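Local atomic coordinates of histidinol-phosphate aminotransferase (Clostridium acetobutylicum, PDB entry 3FTB), a protein that probably transfers amino groups with pyridoxal 5'-phosphate as cofactor, consistent with a histidinol-phosphate aminotransferase of histidine biosynthesis. Residues R278-L283 with F339-E344; N284-I289 with A353-E358; E200-S205 with I228-E233. One frame throughout, in Å; residues are numbered along the deposited sequence.

Contact 1 of 3, residues R278-L283 with F339-E344; sequences RFIEEL and FAIKDE
Apolar packing does most of the work between helix 262-285 and the end of strand 336-340 with the loop that leads from it into helix 344-359; the helix packs on the five-stranded sheet of the small domain, as in fold-type I aminotransferases. Phe279 swings its ring across with CG anti to the backbone N (chi1 -166°), so that Phe279 CD2 meets Ile341 CG1 obliquely at 3.5 Å. From its own helix, Leu283 CG sits over one face of that ring, toward the rim. Ile341 also reaches back with its extended branch, placing CD1 3.8 Å from Ile280 CD1, the two side chains crossing nearly at right angles. Leu283 CD2 comes in at the edge of the Phe339 ring, in its plane, 3.9 Å from Phe339 CD2.

The charged part is a stack. Arg278, bent at chi3 (71°), lays its guanidinium against the Glu344 carboxylate, the two planes being 11° apart. The salt bridge from Arg278 NE to Glu344 OE2 measures 3.6 Å, but OE2 stands above the plane and no N-H points at it. Arg278 NH2 has partners of its own, a salt bridge to Glu275 and a hydrogen bond to Thr348.

Ala340 O, buried without a hydrogen-bonding partner in the model, lies obliquely to the Phe279 ring, 3.7 Å from Phe279 CE2. The chemistry implies a hydrophobic seam finished by electrostatics that are probably undemanding in direction.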
# COMPACT_ATOMS: atom_id res chain seq x y z
N ARG A 278 -6.50 33.02 16.95
CA ARG A 278 -7.82 33.41 17.43
C ARG A 278 -8.47 32.28 18.21
O ARG A 278 -8.93 32.47 19.34
CB ARG A 278 -8.72 33.80 16.25
CG ARG A 278 -10.03 34.46 16.67
CD ARG A 278 -11.02 34.52 15.51
NE ARG A 278 -11.54 33.20 15.17
CZ ARG A 278 -12.79 32.80 15.41
NH1 ARG A 278 -13.65 33.63 15.99
NH2 ARG A 278 -13.18 31.58 15.07
N PHE A 279 -8.51 31.10 17.60
CA PHE A 279 -9.10 29.93 18.22
C PHE A 279 -8.66 29.80 19.68
O PHE A 279 -9.48 29.58 20.58
CB PHE A 279 -8.72 28.67 17.41
CG PHE A 279 -9.54 27.46 17.76
CD1 PHE A 279 -10.91 27.45 17.56
CD2 PHE A 279 -8.94 26.33 18.29
CE1 PHE A 279 -11.66 26.35 17.88
CE2 PHE A 279 -9.69 25.22 18.62
CZ PHE A 279 -11.06 25.23 18.41
N ILE A 280 -7.36 29.95 19.92
CA ILE A 280 -6.80 29.79 21.25
C ILE A 280 -7.23 30.90 22.22
O ILE A 280 -7.30 30.69 23.43
CB ILE A 280 -5.26 29.71 21.21
CG1 ILE A 280 -4.79 28.27 20.95
CG2 ILE A 280 -4.66 30.21 22.52
CD1 ILE A 280 -5.44 27.57 19.76
N GLU A 281 -7.52 32.09 21.69
CA GLU A 281 -7.97 33.19 22.54
C GLU A 281 -9.42 32.97 22.93
O GLU A 281 -9.80 33.18 24.08
CB GLU A 281 -7.79 34.55 21.86
CG GLU A 281 -6.34 35.05 21.88
CD GLU A 281 -6.06 36.12 20.85
OE1 GLU A 281 -6.81 36.18 19.85
OE2 GLU A 281 -5.09 36.89 21.03
N GLU A 282 -10.21 32.51 21.97
CA GLU A 282 -11.59 32.13 22.25
C GLU A 282 -11.68 30.96 23.24
O GLU A 282 -12.54 30.97 24.13
CB GLU A 282 -12.31 31.79 20.94
CG GLU A 282 -12.29 32.94 19.96
CD GLU A 282 -12.79 34.21 20.59
OE1 GLU A 282 -12.00 35.18 20.66
OE2 GLU A 282 -13.96 34.24 21.02
N LEU A 283 -10.81 29.95 23.10
CA LEU A 283 -10.82 28.81 24.02
C LEU A 283 -10.44 29.27 25.42
O LEU A 283 -10.90 28.71 26.42
CB LEU A 283 -9.86 27.70 23.57
CG LEU A 283 -10.28 26.63 22.55
CD1 LEU A 283 -9.14 25.65 22.39
CD2 LEU A 283 -11.55 25.89 22.94
N PHE A 339 -8.73 19.20 20.48
CA PHE A 339 -9.62 19.78 19.47
C PHE A 339 -8.84 20.07 18.19
O PHE A 339 -7.70 20.53 18.23
CB PHE A 339 -10.25 21.10 19.97
CG PHE A 339 -10.99 20.98 21.28
CD1 PHE A 339 -11.48 19.75 21.74
CD2 PHE A 339 -11.24 22.12 22.05
CE1 PHE A 339 -12.17 19.66 22.95
CE2 PHE A 339 -11.94 22.04 23.26
CZ PHE A 339 -12.40 20.79 23.70
N ALA A 340 -9.47 19.82 17.06
CA ALA A 340 -8.87 20.21 15.79
C ALA A 340 -9.03 21.72 15.61
O ALA A 340 -9.86 22.34 16.25
CB ALA A 340 -9.51 19.47 14.63
N ILE A 341 -8.19 22.30 14.76
CA ILE A 341 -8.32 23.70 14.40
C ILE A 341 -8.62 23.74 12.91
O ILE A 341 -7.77 23.36 12.10
CB ILE A 341 -7.04 24.51 14.74
CG1 ILE A 341 -6.77 24.44 16.25
CG2 ILE A 341 -7.17 25.97 14.30
CD1 ILE A 341 -5.61 25.28 16.70
N LYS A 342 -9.83 24.17 12.56
CA LYS A 342 -10.28 24.22 11.18
C LYS A 342 -10.37 25.66 10.73
O LYS A 342 -9.67 26.53 11.25
CB LYS A 342 -11.64 23.55 11.04
CG LYS A 342 -11.68 22.17 11.65
CD LYS A 342 -13.06 21.57 11.63
CE LYS A 342 -13.02 20.12 12.09
NZ LYS A 342 -12.40 19.24 11.06
N ASP A 343 -11.26 25.91 9.78
CA ASP A 343 -11.56 27.26 9.32
C ASP A 343 -12.45 28.02 10.31
O ASP A 343 -13.20 27.42 11.09
CB ASP A 343 -12.22 27.20 7.95
CG ASP A 343 -13.43 26.29 7.93
OD1 ASP A 343 -14.57 26.80 7.85
OD2 ASP A 343 -13.26 25.05 7.99
N GLU A 344 -12.37 29.35 10.28
CA GLU A 344 -13.10 30.22 11.20
C GLU A 344 -14.59 29.89 11.36
O GLU A 344 -15.13 29.91 12.46
CB GLU A 344 -12.90 31.69 10.77
CG GLU A 344 -13.44 32.73 11.76
CD GLU A 344 -12.59 34.01 11.79
OE1 GLU A 344 -11.50 34.02 11.19
OE2 GLU A 344 -13.00 35.00 12.44

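Contact 2 of 3, residues N284-I289 with A353-E358; sequences NKIGFI and ALKGVE
Helix 262-285, weakly bonded in its last residues, passes into a turn through Ile286-Phe288 alongside helix 344-359, with Ile286 CA 6.7 Å from Lys355 CA and Gly287 CA 6.4 Å from Glu358 CA. Ile286 drives its CD1 into Leu354: the distance to Leu354 CB is 3.4 Å, tighter than usual for two carbons, and Leu354 CD2 is nearly as close. Its chi2 of -148° lies off the staggered value, in keeping with a squeezed methyl. Lys355 curls back, bent at its last torsion, and puts NZ 3.7 Å from Ile286 CD1.

Phe288 takes the crowded first torsion, CG between the backbone N and the carbonyl carbon (chi1 54°). This sends the ring past Glu358, the two side chains running in opposite directions. Leu354 O lies in the ring plane at its edge, 3.2 Å from Phe288 CE2, although that oxygen already accepts the helical bond from Glu358 N. Over one face sits Ile286 CG2, 3.6 Å above the plane and toward the rim. Glu358, bent at chi2 (75°), folds its carboxylate over the turn, where Gly287 offers no side chain and Glu358 OE1 comes to 3.4 Å from Gly287 CA.

Leu312 and Leu316 of helix 309-317 extend the apolar cluster. Such a helix-to-strand turn, leading into edge strand 289-293, is consistent with the small alpha/beta domain of fold-type I aminotransferases.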
# COMPACT_ATOMS: atom_id res chain seq x y z
N ASN A 284 -9.59 30.29 25.48
CA ASN A 284 -9.07 30.74 26.77
C ASN A 284 -10.14 31.42 27.61
O ASN A 284 -10.03 31.51 28.83
CB ASN A 284 -7.84 31.65 26.58
CG ASN A 284 -6.52 30.89 26.60
OD1 ASN A 284 -5.68 31.09 25.73
ND2 ASN A 284 -6.34 30.01 27.58
N LYS A 285 -11.20 31.88 26.94
CA LYS A 285 -12.32 32.54 27.58
C LYS A 285 -13.31 31.53 28.17
O LYS A 285 -14.06 31.86 29.10
CB LYS A 285 -13.04 33.46 26.58
CG LYS A 285 -12.18 34.59 26.02
CD LYS A 285 -12.83 35.22 24.78
CE LYS A 285 -12.24 36.58 24.44
NZ LYS A 285 -10.76 36.50 24.23
N ILE A 286 -13.32 30.32 27.63
CA ILE A 286 -14.29 29.30 28.05
C ILE A 286 -14.00 28.82 29.47
O ILE A 286 -12.85 28.52 29.80
CB ILE A 286 -14.36 28.13 27.03
CG1 ILE A 286 -14.41 28.69 25.61
CG2 ILE A 286 -15.55 27.22 27.32
CD1 ILE A 286 -15.19 27.86 24.66
N GLY A 287 -15.04 28.77 30.30
CA GLY A 287 -14.89 28.57 31.73
C GLY A 287 -14.33 27.23 32.19
O GLY A 287 -13.54 27.18 33.14
N PHE A 288 -14.74 26.15 31.53
CA PHE A 288 -14.24 24.84 31.91
C PHE A 288 -12.89 24.58 31.27
O PHE A 288 -12.18 23.65 31.65
CB PHE A 288 -15.23 23.72 31.59
CG PHE A 288 -15.68 23.71 30.16
CD1 PHE A 288 -14.91 23.11 29.20
CD2 PHE A 288 -16.88 24.28 29.80
CE1 PHE A 288 -15.33 23.08 27.89
CE2 PHE A 288 -17.30 24.27 28.49
CZ PHE A 288 -16.53 23.66 27.54
N ILE A 289 -12.53 25.42 30.30
CA ILE A 289 -11.19 25.40 29.73
C ILE A 289 -10.22 26.01 30.73
O ILE A 289 -10.06 27.22 30.78
CB ILE A 289 -11.09 26.15 28.41
CG1 ILE A 289 -12.11 25.61 27.40
CG2 ILE A 289 -9.68 26.02 27.84
CD1 ILE A 289 -11.60 24.44 26.61
N ALA A 353 -20.88 26.00 20.75
CA ALA A 353 -21.42 24.82 21.42
C ALA A 353 -20.74 24.65 22.78
O ALA A 353 -21.38 24.28 23.77
CB ALA A 353 -21.21 23.59 20.57
N LEU A 354 -19.43 24.91 22.81
CA LEU A 354 -18.64 24.87 24.04
C LEU A 354 -19.22 25.84 25.05
O LEU A 354 -19.25 25.57 26.25
CB LEU A 354 -17.19 25.26 23.77
CG LEU A 354 -16.14 24.15 23.73
CD1 LEU A 354 -16.62 22.95 22.95
CD2 LEU A 354 -14.86 24.69 23.14
N LYS A 355 -19.66 26.98 24.54
CA LYS A 355 -20.30 28.00 25.34
C LYS A 355 -21.66 27.53 25.89
O LYS A 355 -21.99 27.77 27.06
CB LYS A 355 -20.45 29.29 24.50
CG LYS A 355 -19.13 30.01 24.26
CD LYS A 355 -19.16 30.84 22.98
CE LYS A 355 -17.86 31.61 22.78
NZ LYS A 355 -16.64 30.75 22.84
N GLY A 356 -22.44 26.86 25.05
CA GLY A 356 -23.71 26.34 25.48
C GLY A 356 -23.53 25.30 26.57
O GLY A 356 -24.35 25.17 27.46
N VAL A 357 -22.44 24.54 26.50
CA VAL A 357 -22.13 23.59 27.55
C VAL A 357 -21.80 24.34 28.83
O VAL A 357 -22.37 24.03 29.89
CB VAL A 357 -20.95 22.66 27.17
CG1 VAL A 357 -20.63 21.71 28.32
CG2 VAL A 357 -21.27 21.89 25.89
N GLU A 358 -20.90 25.32 28.73
CA GLU A 358 -20.51 26.14 29.87
C GLU A 358 -21.75 26.76 30.51
O GLU A 358 -21.97 26.63 31.71
CB GLU A 358 -19.50 27.21 29.46
CG GLU A 358 -19.34 28.33 30.48
CD GLU A 358 -18.53 27.91 31.70
OE1 GLU A 358 -17.82 26.88 31.63
OE2 GLU A 358 -18.59 28.62 32.73

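Contact 3 of 3, residues E200-S205 with I228-E233; sequences EIKNYS and ITNNKE
Lys202 NZ is gripped by two carbonyl oxygens: Asn230 OD1 across the contact, at 3.0 Å, and the backbone O of Lys77. The lysine gets there by a bend at chi2 (-48°) followed by an extended run, crossing Asn230 at about a right angle. It meets OD1 in the plane of the amide carbonyl, with a C=O...N angle of 148°. A second lysine uses the backbone: Lys232 NZ bonds to Asn230 O at 3.0 Å, from above the carbonyl plane, and to Asp78 O.

Beside these polar groups Ile201 turns toward the strand end, its CD1 3.7 Å from Ile228 CG2 and its CG2 against the backbone of Thr229 and Asn230. Water 1 accepts from Asn230 N and donates to Tyr204 O. Asn231 ND2 gives Ser205 O a weak bond of 3.4 Å, doubled by water 2. Asn231 OD1 caps Ile234 N at the start of helix 232-239, while Thr229 OG1, hydrogen-bonded to Leu207 O, closes an ST turn with Asn231 N.

The loop is thus held to the strand end by a lysine on neutral carbonyls, with weaker amide and water links; the like charges, 4.8 Å apart between Lys202 NZ and Lys232 NZ, are probably tempered by those carbonyls.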
# COMPACT_ATOMS: atom_id res chain seq x y z
N GLU A 200 18.85 19.40 8.84
CA GLU A 200 19.90 18.83 9.67
C GLU A 200 20.32 17.45 9.16
O GLU A 200 21.23 16.83 9.70
CB GLU A 200 19.44 18.71 11.13
CG GLU A 200 19.85 19.86 12.05
CD GLU A 200 18.88 21.02 12.00
OE1 GLU A 200 17.75 20.82 11.53
OE2 GLU A 200 19.26 22.13 12.45
N ILE A 201 19.65 16.98 8.11
CA ILE A 201 19.83 15.62 7.59
C ILE A 201 21.28 15.31 7.20
O ILE A 201 21.80 14.21 7.46
CB ILE A 201 18.89 15.36 6.38
CG1 ILE A 201 17.42 15.40 6.81
CG2 ILE A 201 19.20 14.05 5.71
CD1 ILE A 201 17.00 14.20 7.60
N LYS A 202 21.95 16.28 6.60
CA LYS A 202 23.33 16.09 6.15
C LYS A 202 24.33 16.00 7.31
O LYS A 202 25.34 15.30 7.24
CB LYS A 202 23.71 17.20 5.18
CG LYS A 202 22.79 17.27 3.97
CD LYS A 202 22.63 15.90 3.38
CE LYS A 202 22.28 15.98 1.92
NZ LYS A 202 22.54 14.70 1.23
N ASN A 203 24.04 16.73 8.39
CA ASN A 203 24.97 16.81 9.50
C ASN A 203 24.87 15.63 10.43
O ASN A 203 25.76 15.43 11.26
CB ASN A 203 24.75 18.10 10.27
CG ASN A 203 25.16 19.30 9.47
OD1 ASN A 203 26.34 19.67 9.46
ND2 ASN A 203 24.21 19.90 8.77
N TYR A 204 23.79 14.86 10.30
CA TYR A 204 23.54 13.72 11.19
C TYR A 204 22.88 12.58 10.43
O TYR A 204 21.76 12.72 9.94
CB TYR A 204 22.67 14.13 12.38
CG TYR A 204 23.26 15.20 13.25
CD1 TYR A 204 24.29 14.92 14.14
CD2 TYR A 204 22.80 16.51 13.17
CE1 TYR A 204 24.85 15.91 14.92
CE2 TYR A 204 23.35 17.51 13.96
CZ TYR A 204 24.38 17.21 14.83
OH TYR A 204 24.92 18.20 15.60
N SER A 205 23.55 11.43 10.33
CA SER A 205 22.89 10.25 9.79
C SER A 205 22.33 9.32 10.87
O SER A 205 22.16 8.12 10.65
CB SER A 205 23.76 9.51 8.76
OG SER A 205 25.05 10.08 8.65
N ILE A 228 13.04 10.31 5.06
CA ILE A 228 14.13 11.19 4.65
C ILE A 228 15.35 10.95 5.54
O ILE A 228 15.27 11.17 6.74
CB ILE A 228 13.68 12.66 4.80
CG1 ILE A 228 12.56 12.96 3.81
CG2 ILE A 228 14.85 13.61 4.60
CD1 ILE A 228 12.86 12.43 2.39
N THR A 229 16.47 10.50 4.97
CA THR A 229 17.66 10.21 5.78
C THR A 229 18.94 10.18 4.95
O THR A 229 18.94 9.74 3.80
CB THR A 229 17.53 8.87 6.56
OG1 THR A 229 18.58 8.77 7.53
CG2 THR A 229 17.63 7.69 5.63
N ASN A 230 20.03 10.65 5.53
CA ASN A 230 21.34 10.52 4.92
C ASN A 230 21.89 9.12 5.13
O ASN A 230 22.91 8.75 4.54
CB ASN A 230 22.32 11.54 5.50
CG ASN A 230 23.18 12.18 4.45
OD1 ASN A 230 22.67 12.58 3.39
ND2 ASN A 230 24.48 12.27 4.70
N ASN A 231 21.23 8.34 5.97
CA ASN A 231 21.67 6.98 6.25
C ASN A 231 21.20 6.02 5.16
O ASN A 231 20.30 5.20 5.37
CB ASN A 231 21.16 6.52 7.61
CG ASN A 231 21.71 5.16 8.02
OD1 ASN A 231 21.98 4.30 7.17
ND2 ASN A 231 21.88 4.97 9.32
N LYS A 232 21.83 6.13 3.99
CA LYS A 232 21.48 5.30 2.85
C LYS A 232 21.26 3.82 3.19
O LYS A 232 20.41 3.17 2.60
CB LYS A 232 22.53 5.45 1.75
CG LYS A 232 22.18 6.52 0.73
CD LYS A 232 22.14 7.91 1.37
CE LYS A 232 23.50 8.58 1.35
NZ LYS A 232 23.42 9.99 1.81
N GLU A 233 22.01 3.30 4.16
CA GLU A 233 21.88 1.88 4.50
C GLU A 233 20.55 1.55 5.22
O GLU A 233 20.00 0.46 5.06
CB GLU A 233 23.10 1.38 5.29
CG GLU A 233 23.10 -0.14 5.55
CD GLU A 233 22.71 -0.99 4.32
OE1 GLU A 233 21.91 -1.95 4.46
OE2 GLU A 233 23.21 -0.71 3.21
O HOH W 1 19.62 12.13 8.18
O HOH W 2 20.30 5.95 11.61

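In the fold
Contacts 1 and 2 belong to one body. Both use helix 262-285 and lie beside the five-stranded sheet, their centres 13 Å apart, and they join where Leu283 and Phe339 meet Leu354. Contact 1 is the buried one, its ionic pair kept to the margin; contact 2, further from the centre of the chain, is partly buried and mixes apolar wedging with a glutamate over a turn. Contact 3 lies across the chain's centre, about 36 and 46 Å from the other two between centres, at the end of strand 225-229, next to the outermost strand of the seven-stranded sheet. Also partly buried, it relies far more on amides, lysines and bridging waters to tie a loop to a strand end.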